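Local structure of alkyl hydroperoxide reductase E (Mycobacterium tuberculosis, 5C04) at residues Ile114-Thr119 / Glu132-Glu138; Leu34-His38 / Val101-Val107; Leu57-Glu61 / Trp145-Leu149; Tyr27-Asn32 / Asn62-Leu68. The protein probably reduces hydrogen peroxide and organic hydroperoxides to water and alcohols as a thiol-specific peroxidase, with mycoredoxin as the reductant. The protein carries 1 engineered substitution. The contacts are given in a common frame with arbitrary orientation. Numbering follows the deposited sequence.

Contact 1: Ile114-Thr119 / Glu132-Glu138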
# COMPACT_ATOMS: atom_id res chain seq x y z
N ILE A 114 -1.02 -9.25 -4.15
CA ILE A 114 -1.53 -8.25 -5.07
C ILE A 114 -2.61 -8.85 -5.95
O ILE A 114 -2.66 -10.06 -6.15
CB ILE A 114 -0.39 -7.70 -5.97
CG1 ILE A 114 0.30 -8.86 -6.72
CG2 ILE A 114 0.57 -6.85 -5.17
CD1 ILE A 114 1.43 -8.49 -7.64
N ALA A 115 -3.45 -8.00 -6.54
CA ALA A 115 -4.35 -8.47 -7.60
C ALA A 115 -3.51 -8.77 -8.83
O ALA A 115 -2.55 -8.05 -9.15
CB ALA A 115 -5.41 -7.43 -7.91
N ASN A 116 -3.88 -9.86 -9.52
CA ASN A 116 -3.46 -10.07 -10.89
C ASN A 116 -4.17 -9.09 -11.80
O ASN A 116 -4.98 -8.27 -11.35
CB ASN A 116 -3.73 -11.54 -11.29
CG ASN A 116 -2.83 -12.53 -10.56
OD1 ASN A 116 -1.64 -12.31 -10.43
ND2 ASN A 116 -3.40 -13.63 -10.09
N ARG A 117 -3.86 -9.18 -13.10
CA ARG A 117 -4.45 -8.28 -14.08
C ARG A 117 -5.81 -8.83 -14.53
O ARG A 117 -5.98 -9.32 -15.66
CB ARG A 117 -3.48 -8.05 -15.26
CG ARG A 117 -2.21 -7.35 -14.82
CD ARG A 117 -1.30 -6.86 -15.96
NE ARG A 117 -0.01 -6.53 -15.39
CZ ARG A 117 0.27 -5.45 -14.67
NH1 ARG A 117 -0.62 -4.48 -14.56
NH2 ARG A 117 1.44 -5.36 -14.02
N GLY A 118 -6.77 -8.75 -13.62
CA GLY A 118 -8.14 -9.19 -13.85
C GLY A 118 -8.95 -8.06 -14.44
O GLY A 118 -8.83 -6.91 -14.03
N THR A 119 -9.81 -8.37 -15.41
CA THR A 119 -10.67 -7.36 -15.98
C THR A 119 -12.06 -7.94 -16.16
O THR A 119 -12.19 -9.08 -16.63
CB THR A 119 -10.22 -6.89 -17.38
OG1 THR A 119 -8.79 -6.87 -17.48
CG2 THR A 119 -10.83 -5.53 -17.73
N GLU A 132 -11.41 -11.65 -17.90
CA GLU A 132 -10.09 -12.15 -18.22
C GLU A 132 -9.20 -12.00 -17.00
O GLU A 132 -9.50 -11.19 -16.10
CB GLU A 132 -9.47 -11.39 -19.38
CG GLU A 132 -9.08 -9.96 -19.03
CD GLU A 132 -8.48 -9.14 -20.14
OE1 GLU A 132 -8.18 -9.69 -21.24
OE2 GLU A 132 -8.30 -7.91 -19.91
N MET A 133 -8.12 -12.76 -16.98
CA MET A 133 -7.07 -12.56 -15.97
C MET A 133 -5.71 -12.89 -16.52
O MET A 133 -5.43 -14.04 -16.86
CB MET A 133 -7.32 -13.41 -14.72
CG MET A 133 -6.48 -12.97 -13.53
SD MET A 133 -6.40 -14.17 -12.18
CE MET A 133 -5.37 -15.46 -12.86
N LYS A 134 -4.86 -11.87 -16.61
CA LYS A 134 -3.48 -12.03 -16.99
C LYS A 134 -2.56 -11.95 -15.76
O LYS A 134 -2.95 -11.43 -14.71
CB LYS A 134 -3.09 -10.99 -18.05
CG LYS A 134 -3.99 -11.03 -19.29
CD LYS A 134 -3.97 -12.40 -19.95
CE LYS A 134 -4.55 -12.34 -21.36
NZ LYS A 134 -5.96 -11.88 -21.32
N GLN A 135 -1.34 -12.44 -15.91
CA GLN A 135 -0.37 -12.40 -14.83
C GLN A 135 0.26 -11.01 -14.68
O GLN A 135 0.16 -10.15 -15.57
CB GLN A 135 0.72 -13.46 -15.06
CG GLN A 135 0.19 -14.89 -15.03
CD GLN A 135 -0.40 -15.27 -13.68
OE1 GLN A 135 0.26 -15.16 -12.65
NE2 GLN A 135 -1.66 -15.69 -13.68
N PRO A 136 0.89 -10.75 -13.53
CA PRO A 136 1.48 -9.42 -13.32
C PRO A 136 2.51 -9.03 -14.37
O PRO A 136 2.67 -7.85 -14.68
CB PRO A 136 2.09 -9.52 -11.91
CG PRO A 136 1.22 -10.53 -11.22
CD PRO A 136 0.90 -11.54 -12.29
N GLY A 137 3.20 -10.00 -14.93
CA GLY A 137 4.20 -9.72 -15.96
C GLY A 137 3.68 -9.56 -17.36
O GLY A 137 4.48 -9.29 -18.26
N GLU A 138 2.37 -9.70 -17.57
CA GLU A 138 1.72 -9.60 -18.85
C GLU A 138 1.05 -8.23 -18.99
O GLU A 138 0.90 -7.51 -18.00
CB GLU A 138 0.68 -10.70 -19.00
CG GLU A 138 1.27 -12.10 -19.11
CD GLU A 138 0.19 -13.13 -19.35
OE1 GLU A 138 -0.49 -13.51 -18.36
OE2 GLU A 138 0.04 -13.56 -20.52
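Arg-117 extends its side chain past the end of a beta ladder and grips the turn that follows the partner strand. Its NE and NH2 both donate to Pro-136 O, at 3.1 Å and 2.9 Å. Residues Gln-135 to Glu-138 form a type I turn, which brings that carbonyl to the edge of the guanidinium. The turn is tied by Glu-138 N to Gln-135 O, 3.0 Å, and by Gln-135 N to Glu-138 OE1, 2.8 Å.

The strands 117-119 and 132-134 run antiparallel, at 169°. Arg-117 and Lys-134 form a hydrogen-bonded pair, N to O 2.9 Å in both directions. Thr-119 and Glu-132 form the next one, and Gly-118 and Met-133 the non-hydrogen-bonded pair between them. Gly-118 CA and Met-133 CA are 4.1 Å apart.

Side chains on the face of Thr-119, Glu-132 and Lys-134 add polar bonds. Thr-119 OG1 donates to Glu-132 OE2 at 2.7 Å. Along its own strand, Lys-134 NZ bridges to Glu-132 OE1 at 3.1 Å. Ile-114 CD1 packs on Pro-136 CG at 4.1 Å and also meets Phe-95 of the second subunit.

Arg-117 NH1 forms a salt bridge with Glu-49, and the side chain touches Cys-46, the probable peroxidatic cysteine. The hairpin thus holds a positive charge at the active site, consistent with the peroxiredoxin arginine that favours a reactive thiolate.

Contact 2: Leu34-His38 / Val101-Val107. Engineered in segment 34-38: His-38 (natural residue Phe).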
# COMPACT_ATOMS: atom_id res chain seq x y z
N LEU A 34 -16.65 -1.27 -16.29
CA LEU A 34 -15.37 -1.90 -16.55
C LEU A 34 -14.59 -1.89 -15.24
O LEU A 34 -14.32 -0.81 -14.69
CB LEU A 34 -14.57 -1.12 -17.60
CG LEU A 34 -13.20 -1.68 -17.97
CD1 LEU A 34 -13.28 -3.01 -18.70
CD2 LEU A 34 -12.42 -0.66 -18.78
N LEU A 35 -14.27 -3.08 -14.76
CA LEU A 35 -13.43 -3.26 -13.55
C LEU A 35 -12.03 -3.65 -13.97
O LEU A 35 -11.84 -4.73 -14.57
CB LEU A 35 -13.98 -4.37 -12.66
CG LEU A 35 -15.42 -4.19 -12.18
CD1 LEU A 35 -15.84 -5.36 -11.32
CD2 LEU A 35 -15.60 -2.88 -11.43
N VAL A 36 -11.06 -2.77 -13.69
CA VAL A 36 -9.66 -3.00 -14.05
C VAL A 36 -8.86 -3.26 -12.75
O VAL A 36 -8.37 -2.33 -12.09
CB VAL A 36 -9.05 -1.84 -14.86
CG1 VAL A 36 -7.62 -2.17 -15.28
CG2 VAL A 36 -9.94 -1.52 -16.10
N PHE A 37 -8.75 -4.52 -12.40
CA PHE A 37 -7.86 -4.92 -11.27
C PHE A 37 -6.43 -4.81 -11.75
O PHE A 37 -6.11 -5.17 -12.88
CB PHE A 37 -8.15 -6.35 -10.82
CG PHE A 37 -9.47 -6.51 -10.11
CD1 PHE A 37 -10.65 -6.77 -10.82
CD2 PHE A 37 -9.54 -6.44 -8.73
CE1 PHE A 37 -11.86 -6.94 -10.16
CE2 PHE A 37 -10.75 -6.62 -8.06
CZ PHE A 37 -11.90 -6.85 -8.78
N HIS A 38 -5.53 -4.36 -10.87
CA HIS A 38 -4.12 -4.31 -11.25
C HIS A 38 -3.23 -4.42 -10.02
O HIS A 38 -3.67 -4.09 -8.91
CB HIS A 38 -3.80 -3.08 -12.08
CG HIS A 38 -3.89 -1.82 -11.32
ND1 HIS A 38 -2.77 -1.24 -10.76
CD2 HIS A 38 -4.95 -1.07 -10.93
CE1 HIS A 38 -3.14 -0.16 -10.09
NE2 HIS A 38 -4.44 -0.03 -10.18
N VAL A 101 -11.78 -7.93 -2.19
CA VAL A 101 -12.59 -7.84 -3.43
C VAL A 101 -11.92 -8.62 -4.54
O VAL A 101 -12.56 -9.39 -5.27
CB VAL A 101 -12.88 -6.38 -3.82
CG1 VAL A 101 -13.67 -6.34 -5.12
CG2 VAL A 101 -13.65 -5.71 -2.69
N SER A 102 -10.60 -8.47 -4.67
CA SER A 102 -9.84 -9.24 -5.63
C SER A 102 -10.06 -10.76 -5.46
O SER A 102 -10.26 -11.50 -6.44
CB SER A 102 -8.35 -8.87 -5.52
OG SER A 102 -8.15 -7.49 -5.75
N GLN A 103 -10.08 -11.22 -4.21
CA GLN A 103 -10.36 -12.62 -3.90
C GLN A 103 -11.78 -13.02 -4.30
O GLN A 103 -11.97 -14.10 -4.83
CB GLN A 103 -10.18 -12.90 -2.41
CG GLN A 103 -8.73 -12.89 -1.96
CD GLN A 103 -8.63 -13.11 -0.47
OE1 GLN A 103 -9.41 -12.55 0.30
NE2 GLN A 103 -7.68 -13.93 -0.06
N ALA A 104 -12.76 -12.16 -4.02
CA ALA A 104 -14.17 -12.42 -4.41
C ALA A 104 -14.33 -12.60 -5.89
O ALA A 104 -15.25 -13.33 -6.34
CB ALA A 104 -15.08 -11.29 -3.94
N TYR A 105 -13.53 -11.89 -6.69
CA TYR A 105 -13.57 -12.01 -8.14
C TYR A 105 -12.66 -13.11 -8.67
O TYR A 105 -12.67 -13.37 -9.88
CB TYR A 105 -13.28 -10.64 -8.82
CG TYR A 105 -14.47 -9.72 -8.84
CD1 TYR A 105 -14.89 -9.01 -7.70
CD2 TYR A 105 -15.24 -9.57 -10.01
CE1 TYR A 105 -16.01 -8.19 -7.72
CE2 TYR A 105 -16.34 -8.73 -10.05
CZ TYR A 105 -16.75 -8.06 -8.89
OH TYR A 105 -17.84 -7.23 -8.88
N GLY A 106 -11.88 -13.74 -7.79
CA GLY A 106 -11.00 -14.84 -8.16
C GLY A 106 -9.72 -14.41 -8.85
O GLY A 106 -9.10 -15.19 -9.56
N VAL A 107 -9.30 -13.17 -8.63
CA VAL A 107 -8.12 -12.66 -9.33
C VAL A 107 -7.02 -12.17 -8.40
O VAL A 107 -6.18 -11.37 -8.82
CB VAL A 107 -8.51 -11.54 -10.33
CG1 VAL A 107 -9.44 -12.09 -11.40
CG2 VAL A 107 -9.14 -10.36 -9.62
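Val-101 begins the second segment, near the start of the short helix 100-104. Its CG1 lies 4.1 Å from Phe-37 CZ, at the edge of the phenyl ring. Ser-102 follows, with OG 3.5 Å from Phe-37 CD2. That hydroxyl is hydrogen-bonded to Asp-94, so its contact with the ring is packing. Tyr-105 turns its ring to the strand. Its CD1 is 3.8 Å from Phe-37 CZ, and its CE2 is 3.6 Å from Leu-35 CD1. The two aromatic rings meet obliquely, with planes at 47° and centroids 5.4 Å apart. Gly-106 has positive phi and closes the helix in a Schellman motif. Val-107 N bonds back to Ser-102 O at 2.9 Å, and Gly-106 N to Gln-103 O at 3.0 Å. Val-107 CG2 sits over the face of the Phe-37 ring, 4.0 Å from the centroid, in a CH-pi contact.

No hydrogen bond links the segments. Leu-35 and Phe-37 face the helix. The engineered His-38 points elsewhere and touches Cys-46. Val-36, on the other face of the strand, touches Leu-53 of helix 44-55. Strand 32-37 of the thioredoxin-fold sheet therefore lies between helix 100-104 and helix 44-55, with strands 65-71 and 114-122 beside it.

Contact 3: Leu57-Glu61 / Trp145-Leu149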
# COMPACT_ATOMS: atom_id res chain seq x y z
N LEU A 57 -9.86 7.83 -22.25
CA LEU A 57 -10.90 7.74 -21.22
C LEU A 57 -12.34 7.90 -21.72
O LEU A 57 -13.21 7.19 -21.25
CB LEU A 57 -10.60 8.73 -20.08
CG LEU A 57 -11.51 8.66 -18.86
CD1 LEU A 57 -11.45 7.28 -18.20
CD2 LEU A 57 -11.15 9.78 -17.90
N PRO A 58 -12.57 8.79 -22.70
CA PRO A 58 -13.96 8.93 -23.15
C PRO A 58 -14.56 7.64 -23.74
O PRO A 58 -15.80 7.52 -23.82
CB PRO A 58 -13.85 10.01 -24.21
CG PRO A 58 -12.67 10.83 -23.80
CD PRO A 58 -11.69 9.79 -23.34
N GLU A 59 -13.73 6.69 -24.15
CA GLU A 59 -14.20 5.39 -24.62
C GLU A 59 -14.68 4.48 -23.48
O GLU A 59 -15.42 3.53 -23.70
CB GLU A 59 -13.11 4.68 -25.42
CG GLU A 59 -12.61 5.50 -26.59
CD GLU A 59 -11.56 4.78 -27.42
OE1 GLU A 59 -11.48 3.53 -27.33
OE2 GLU A 59 -10.82 5.48 -28.16
N PHE A 60 -14.26 4.78 -22.25
CA PHE A 60 -14.57 3.96 -21.09
C PHE A 60 -15.48 4.61 -20.06
O PHE A 60 -16.13 3.90 -19.29
CB PHE A 60 -13.26 3.56 -20.41
CG PHE A 60 -12.31 2.82 -21.31
CD1 PHE A 60 -12.62 1.55 -21.76
CD2 PHE A 60 -11.12 3.39 -21.71
CE1 PHE A 60 -11.77 0.86 -22.59
CE2 PHE A 60 -10.24 2.69 -22.54
CZ PHE A 60 -10.57 1.42 -22.98
N GLU A 61 -15.46 5.94 -20.00
CA GLU A 61 -16.23 6.69 -19.03
C GLU A 61 -17.04 7.69 -19.84
O GLU A 61 -16.49 8.67 -20.34
CB GLU A 61 -15.29 7.40 -18.05
CG GLU A 61 -15.94 8.03 -16.83
CD GLU A 61 -14.92 8.78 -15.99
OE1 GLU A 61 -14.51 9.88 -16.44
OE2 GLU A 61 -14.52 8.27 -14.91
N TRP A 145 -11.60 -4.71 -24.22
CA TRP A 145 -12.42 -3.98 -23.30
C TRP A 145 -13.41 -3.07 -23.99
O TRP A 145 -14.57 -3.08 -23.68
CB TRP A 145 -11.54 -3.08 -22.40
CG TRP A 145 -10.40 -3.76 -21.67
CD1 TRP A 145 -10.08 -5.10 -21.62
CD2 TRP A 145 -9.44 -3.10 -20.83
NE1 TRP A 145 -8.96 -5.29 -20.84
CE2 TRP A 145 -8.57 -4.08 -20.32
CE3 TRP A 145 -9.24 -1.76 -20.47
CZ2 TRP A 145 -7.52 -3.77 -19.45
CZ3 TRP A 145 -8.21 -1.46 -19.61
CH2 TRP A 145 -7.35 -2.45 -19.14
N THR A 146 -12.92 -2.28 -24.94
CA THR A 146 -13.81 -1.43 -25.71
C THR A 146 -14.83 -2.27 -26.49
O THR A 146 -15.99 -1.91 -26.56
CB THR A 146 -13.06 -0.51 -26.68
OG1 THR A 146 -12.21 -1.28 -27.52
CG2 THR A 146 -12.20 0.49 -25.94
N ASP A 147 -14.41 -3.40 -27.05
CA ASP A 147 -15.34 -4.27 -27.77
C ASP A 147 -16.45 -4.79 -26.87
O ASP A 147 -17.61 -4.84 -27.25
CB ASP A 147 -14.60 -5.45 -28.38
CG ASP A 147 -15.54 -6.42 -29.05
OD1 ASP A 147 -16.07 -6.05 -30.12
OD2 ASP A 147 -15.80 -7.51 -28.49
N ALA A 148 -16.09 -5.19 -25.65
CA ALA A 148 -17.03 -5.72 -24.70
C ALA A 148 -18.08 -4.68 -24.30
O ALA A 148 -19.27 -4.98 -24.21
CB ALA A 148 -16.28 -6.23 -23.46
N LEU A 149 -17.62 -3.46 -24.04
CA LEU A 149 -18.50 -2.35 -23.70
C LEU A 149 -19.43 -2.00 -24.86
O LEU A 149 -20.62 -1.77 -24.65
CB LEU A 149 -17.67 -1.12 -23.29
CG LEU A 149 -16.97 -1.21 -21.94
CD1 LEU A 149 -16.01 -0.04 -21.79
CD2 LEU A 149 -17.96 -1.25 -20.79
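This is a buried, mainly apolar contact between the loop after helix 44-55 and the C-terminal helix 143-150. No hydrogen bond crosses it. Phe-60 carries most of the packing from the loop. Its CB starts off sideways, but the ring reaches over to the helix. Phe-60 CE1 lies 3.4 Å from Thr-146 CG2 and 4.0 Å from Trp-145 CB. On the same ring, CD1 is 3.7 Å from Leu-149 CD1, which sits near the ring plane. Trp-145, Thr-146 and Leu-149 thus meet the phenyl group from one helical surface, with Leu-149 one turn beyond Trp-145.

Both segments lie over the central sheet of the thioredoxin fold. Phe-60 also touches Leu-34 and Ala-67, and Trp-145 touches Leu-34 and Val-36. The contact is part of the apolar layer between the sheet and helix 143-150. The indole NH of Trp-145 is hydrogen-bonded to Glu-132 on strand 128-134.

Glu-59 adds the outer edge of the contact. Its OE1 is 3.4 Å from Thr-146 CG2, and its backbone O is 4.1 Å from Leu-149 CD1. Thr-146 OG1 bonds to the backbone of Arg-143 in its own helix. Within the loop, Phe-60 N and Glu-61 N both donate to Leu-57 O, at 2.8 Å and 2.9 Å.

Contact 4: Tyr27-Asn32 / Asn62-Leu68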
# COMPACT_ATOMS: atom_id res chain seq x y z
N TYR A 27 -24.29 1.54 -9.88
CA TYR A 27 -24.33 1.69 -11.34
C TYR A 27 -25.47 0.90 -12.02
O TYR A 27 -25.72 1.08 -13.23
CB TYR A 27 -22.99 1.28 -11.96
CG TYR A 27 -21.84 2.19 -11.58
CD1 TYR A 27 -21.61 3.38 -12.26
CD2 TYR A 27 -20.97 1.86 -10.53
CE1 TYR A 27 -20.54 4.21 -11.93
CE2 TYR A 27 -19.91 2.68 -10.19
CZ TYR A 27 -19.70 3.85 -10.88
OH TYR A 27 -18.64 4.66 -10.55
N ARG A 28 -26.12 0.02 -11.27
CA ARG A 28 -27.17 -0.82 -11.85
C ARG A 28 -28.29 -0.00 -12.44
O ARG A 28 -28.72 0.99 -11.87
CB ARG A 28 -27.75 -1.81 -10.84
CG ARG A 28 -26.87 -3.02 -10.66
CD ARG A 28 -27.69 -4.18 -10.13
NE ARG A 28 -26.83 -5.26 -9.65
CZ ARG A 28 -27.28 -6.38 -9.12
NH1 ARG A 28 -28.58 -6.58 -8.99
NH2 ARG A 28 -26.42 -7.32 -8.71
N GLY A 29 -28.72 -0.44 -13.62
CA GLY A 29 -29.79 0.22 -14.37
C GLY A 29 -29.32 1.44 -15.14
O GLY A 29 -30.10 1.99 -15.93
N ALA A 30 -28.07 1.85 -14.95
CA ALA A 30 -27.56 3.09 -15.54
C ALA A 30 -26.37 2.87 -16.47
O ALA A 30 -26.37 3.30 -17.62
CB ALA A 30 -27.18 4.07 -14.44
N LYS A 31 -25.33 2.20 -15.97
CA LYS A 31 -24.09 2.02 -16.71
C LYS A 31 -23.54 0.60 -16.67
O LYS A 31 -23.68 -0.11 -15.66
CB LYS A 31 -23.04 2.98 -16.18
CG LYS A 31 -23.40 4.45 -16.36
CD LYS A 31 -22.29 5.35 -15.86
CE LYS A 31 -22.73 6.80 -15.76
NZ LYS A 31 -22.82 7.42 -17.10
N ASN A 32 -22.91 0.20 -17.77
CA ASN A 32 -21.99 -0.92 -17.80
C ASN A 32 -20.70 -0.48 -17.10
O ASN A 32 -20.27 0.67 -17.26
CB ASN A 32 -21.70 -1.38 -19.22
CG ASN A 32 -22.97 -1.69 -19.99
OD1 ASN A 32 -23.74 -2.54 -19.57
ND2 ASN A 32 -23.21 -0.96 -21.08
N ASN A 62 -18.33 7.42 -19.95
CA ASN A 62 -19.25 8.16 -20.83
C ASN A 62 -20.69 7.92 -20.37
O ASN A 62 -20.90 7.42 -19.27
CB ASN A 62 -19.00 7.75 -22.29
CG ASN A 62 -19.15 6.26 -22.53
OD1 ASN A 62 -20.13 5.62 -22.12
ND2 ASN A 62 -18.16 5.68 -23.22
N ASP A 63 -21.67 8.27 -21.20
CA ASP A 63 -23.08 8.08 -20.83
C ASP A 63 -23.48 6.61 -20.62
O ASP A 63 -24.40 6.33 -19.85
CB ASP A 63 -24.01 8.70 -21.89
CG ASP A 63 -23.92 10.22 -21.93
OD1 ASP A 63 -23.47 10.83 -20.94
OD2 ASP A 63 -24.34 10.81 -22.96
N ASP A 64 -22.79 5.69 -21.29
CA ASP A 64 -23.11 4.26 -21.22
C ASP A 64 -22.23 3.42 -20.29
O ASP A 64 -22.64 2.33 -19.88
CB ASP A 64 -23.02 3.65 -22.62
CG ASP A 64 -23.87 4.39 -23.64
OD1 ASP A 64 -24.99 4.78 -23.28
OD2 ASP A 64 -23.40 4.59 -24.77
N SER A 65 -21.03 3.92 -19.98
CA SER A 65 -19.97 3.11 -19.33
C SER A 65 -19.30 3.88 -18.20
O SER A 65 -19.16 5.11 -18.24
CB SER A 65 -18.90 2.71 -20.36
OG SER A 65 -19.51 2.09 -21.51
N ALA A 66 -18.84 3.13 -17.20
CA ALA A 66 -17.97 3.66 -16.16
C ALA A 66 -16.77 2.74 -16.06
O ALA A 66 -16.86 1.56 -16.40
CB ALA A 66 -18.68 3.73 -14.83
N ALA A 67 -15.63 3.29 -15.63
CA ALA A 67 -14.43 2.50 -15.43
C ALA A 67 -13.88 2.71 -14.02
O ALA A 67 -13.77 3.85 -13.57
CB ALA A 67 -13.37 2.85 -16.44
N LEU A 68 -13.54 1.60 -13.37
CA LEU A 68 -12.99 1.63 -12.01
C LEU A 68 -11.72 0.81 -11.97
O LEU A 68 -11.73 -0.37 -12.31
CB LEU A 68 -13.98 1.02 -11.02
CG LEU A 68 -15.41 1.58 -11.06
CD1 LEU A 68 -16.38 0.74 -10.25
CD2 LEU A 68 -15.42 3.01 -10.58
O HOH W 1 -21.32 0.35 -22.66
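The two segments enter the sheet side by side as a parallel pair. Asn-32 and Ser-65 form the bridge, with CA atoms 4.8 Å apart. Asn-32 N donates to Asp-64 O at 3.0 Å, and Ala-66 N donates to Asn-32 O at 2.8 Å. Before the strand, Ala-30 N and Lys-31 N both bond to Tyr-27 O at 3.0 Å and close a tight turn. On the other side, Asn-62 OD1 accepts from Asp-64 N at 2.8 Å, an Asx turn.

Lys-31 reaches across to this turn. Its NZ donates to Asn-62 O at 2.9 Å and weakly to Asp-63 O at 3.4 Å. Tyr-27 packs on the same side of the strand: its CE1 is 3.5 Å from Ala-66 CB, and its OH is 3.6 Å from Leu-68 CD2. Asn-32 and Ser-65 point to the other face. A water joins them, 2.8 Å from Asn-32 ND2 and 2.8 Å from Ser-65 OG. Leu-149 of helix 143-150 lies against both residues.

Strand 32-37, helix 44-55 and strand 65-71 follow in order, and the two strands are adjacent and parallel. This is the beta-alpha-beta unit of the thioredoxin fold, and the contact marks where its two strands begin.

Contacts 1, 2 and 4 share one mixed sheet. Strand 32-37 lies between strand 65-71 of contact 4 and strand 114-122 of contact 1. Contacts 1 and 2 have centres about 9 Å apart, and Gly-118 O meets Phe-37 N at 2.9 Å. The centres of contacts 1 and 4 lie about 23 Å apart, on opposite sides of the chain's centre. Contact 3 adds helix 143-150 over the same sheet, its centre about 18 Å from that of contact 2 and 10 Å from that of contact 4. Along the chain, contacts 2, 3 and 4 cross one another, while contact 1 falls between the segments of contact 3. Cys-46, the probable active-site cysteine, lies beside Arg-117 of contact 1 and His-38 of contact 2.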